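Local coordinates for protein sensor histidine kinase CitA (Klebsiella pneumoniae, PDB 1P0Z) that senses citrate through this periplasmic domain and, as the kinase of a two-component system, probably phosphorylates its partner CitB to switch on citrate-fermentation genes, at residues A[10-15]-A[119-124]. Residues are numbered along the deposited sequence; the frame is centred on the assembly and turned at random. Where two conformers were deposited one is given.
Sequences QRALIQ and VSVGYT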
loop_
_atom_site.group_PDB
_atom_site.type_symbol
_atom_site.label_atom_id
_atom_site.label_comp_id
_atom_site.label_asym_id
_atom_site.label_seq_id
_atom_site.Cartn_x
_atom_site.Cartn_y
_atom_site.Cartn_z
ATOM N N GLN A 10 6.206 -8.164 -8.430
ATOM C CA GLN A 10 5.937 -9.324 -7.577
ATOM C C GLN A 10 6.415 -9.069 -6.157
ATOM O O GLN A 10 5.729 -9.458 -5.216
ATOM C CB GLN A 10 6.569 -10.583 -8.186
ATOM C CG GLN A 10 5.889 -11.025 -9.486
ATOM C CD GLN A 10 4.376 -11.271 -9.314
ATOM O OE1 GLN A 10 3.970 -12.181 -8.609
ATOM N NE2 GLN A 10 3.556 -10.433 -9.943
ATOM N N ARG A 11 7.572 -8.423 -6.011
ATOM C CA ARG A 11 8.128 -8.071 -4.698
ATOM C C ARG A 11 7.173 -7.111 -3.991
ATOM O O ARG A 11 6.871 -7.247 -2.789
ATOM C CB ARG A 11 9.521 -7.401 -4.846
ATOM C CG ARG A 11 10.713 -8.361 -4.754
ATOM C CD ARG A 11 10.996 -8.754 -3.268
ATOM N NE ARG A 11 11.577 -7.631 -2.515
ATOM C CZ ARG A 11 11.465 -7.460 -1.196
ATOM N NH1 ARG A 11 10.779 -8.343 -0.450
ATOM N NH2 ARG A 11 12.036 -6.396 -0.613
ATOM N N ALA A 12 6.662 -6.143 -4.742
ATOM C CA ALA A 12 5.745 -5.169 -4.136
ATOM C C ALA A 12 4.455 -5.850 -3.695
ATOM O O ALA A 12 3.925 -5.559 -2.595
ATOM C CB ALA A 12 5.418 -4.068 -5.169
ATOM N N LEU A 13 3.947 -6.731 -4.546
ATOM C CA LEU A 13 2.687 -7.405 -4.251
ATOM C C LEU A 13 2.801 -8.318 -3.029
ATOM O O LEU A 13 1.921 -8.298 -2.150
ATOM C CB LEU A 13 2.201 -8.177 -5.483
ATOM C CG LEU A 13 0.911 -8.988 -5.302
ATOM C CD1 LEU A 13 -0.229 -8.077 -4.826
ATOM C CD2 LEU A 13 0.607 -9.679 -6.635
ATOM N N ILE A 14 3.892 -9.076 -2.970
ATOM C CA ILE A 14 4.103 -9.985 -1.848
ATOM C C ILE A 14 4.138 -9.199 -0.561
ATOM O O ILE A 14 3.489 -9.572 0.404
ATOM C CB ILE A 14 5.423 -10.799 -2.006
ATOM C CG1 ILE A 14 5.224 -11.883 -3.070
ATOM C CG2 ILE A 14 5.848 -11.415 -0.653
ATOM C CD1 ILE A 14 4.145 -12.907 -2.710
ATOM N N GLN A 15 4.872 -8.096 -0.558
ATOM C CA GLN A 15 4.992 -7.268 0.646
ATOM C C GLN A 15 3.643 -6.640 1.029
ATOM O O GLN A 15 3.306 -6.563 2.220
ATOM C CB GLN A 15 6.023 -6.166 0.440
ATOM C CG GLN A 15 7.440 -6.736 0.415
ATOM C CD GLN A 15 8.444 -5.667 0.037
ATOM O OE1 GLN A 15 9.052 -5.057 0.910
ATOM N NE2 GLN A 15 8.604 -5.411 -1.262
ATOM N N VAL A 119 -3.397 -1.581 1.560
ATOM C CA VAL A 119 -1.958 -1.323 1.695
ATOM C C VAL A 119 -1.409 -1.284 0.263
ATOM O O VAL A 119 -1.768 -2.119 -0.566
ATOM C CB VAL A 119 -1.220 -2.462 2.433
ATOM C CG1 VAL A 119 0.312 -2.242 2.357
ATOM C CG2 VAL A 119 -1.684 -2.514 3.900
ATOM N N SER A 120 -0.573 -0.283 0.004
ATOM C CA SER A 120 0.051 -0.138 -1.320
ATOM C C SER A 120 1.549 -0.016 -1.067
ATOM O O SER A 120 1.982 0.873 -0.325
ATOM C CB SER A 120 -0.458 1.147 -2.003
ATOM O OG SER A 120 0.216 1.328 -3.261
ATOM N N VAL A 121 2.329 -0.909 -1.676
ATOM C CA VAL A 121 3.783 -0.852 -1.541
ATOM C C VAL A 121 4.276 -0.439 -2.925
ATOM O O VAL A 121 3.987 -1.100 -3.912
ATOM C CB VAL A 121 4.349 -2.229 -1.149
ATOM C CG1 VAL A 121 5.854 -2.225 -1.233
ATOM C CG2 VAL A 121 3.841 -2.595 0.279
ATOM N N GLY A 122 5.041 0.634 -2.982
ATOM C CA GLY A 122 5.442 1.140 -4.287
ATOM C C GLY A 122 6.928 1.319 -4.520
ATOM O O GLY A 122 7.696 1.586 -3.593
ATOM N N TYR A 123 7.294 1.142 -5.796
ATOM C CA TYR A 123 8.686 1.314 -6.250
ATOM C C TYR A 123 8.689 2.321 -7.398
ATOM O O TYR A 123 8.115 2.063 -8.450
ATOM C CB TYR A 123 9.273 0.004 -6.778
ATOM C CG TYR A 123 9.584 -1.016 -5.704
ATOM C CD1 TYR A 123 8.566 -1.756 -5.102
ATOM C CD2 TYR A 123 10.899 -1.249 -5.315
ATOM C CE1 TYR A 123 8.853 -2.729 -4.119
ATOM C CE2 TYR A 123 11.211 -2.209 -4.334
ATOM C CZ TYR A 123 10.169 -2.941 -3.741
ATOM O OH TYR A 123 10.491 -3.837 -2.764
ATOM N N THR A 124 9.279 3.499 -7.207
ATOM C CA THR A 124 9.290 4.480 -8.294
ATOM C C THR A 124 10.318 4.025 -9.342
ATOM O O THR A 124 11.499 3.844 -9.048
ATOM C CB THR A 124 9.624 5.878 -7.754
ATOM O OG1 THR A 124 8.537 6.303 -6.927
ATOM C CG2 THR A 124 9.849 6.887 -8.919
#
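Helix segment 10-15 runs nearly antiparallel to strand segment 119-124, their axes 7.5 Å apart at an angle of 156°. Such close approach suits A12, whose small methyl lets the backbones draw together: CB lies 3.5 Å from the carbonyl O of V121 and 3.8 Å from CE1 of Y123, meeting that ring at its edge. V121, branched at CB, sets its CB and both methyls against the carbonyl O of A12. Its CG1, anti to the backbone N, turns toward A12, while CG2 reaches Q15, 4.2 Å from that residue's CB.

The polar layer is built round the amide of Q15, whose chain is extended beyond CG (chi2 173°). NE2 spends both its hydrogens within the amide plane. One goes to Y123 OH at 2.9 Å, the amide N lying at the ring's edge, in its plane; the other goes to the carbonyl O of R11 at 3.0 Å, from above the carbonyl plane, and the same oxygen also accepts the backbone N-H of Q15. Both bonds fix the amide's rotation, and OE1 is held by S48. A long aromatic residue suits position 123, since its ring fills the apolar level and its hydroxyl reaches the polar one, where it also bonds D49. The R11 chain bends so that Q15 NE2 sits 3.5 Å above the guanidinium plane, over its centre, and pairs with D49 in a salt bridge.

Helix 6-20 thus packs on one face of the antiparallel sheet of this extracellular PAS-like (Cache) domain, against strand 115-124, which lies between strands 52-57 and 101-109; S120, its CB directed away from the helix, touches citrate-binding R103 and K105 and hydrogen-bonds a citrate anion through OG.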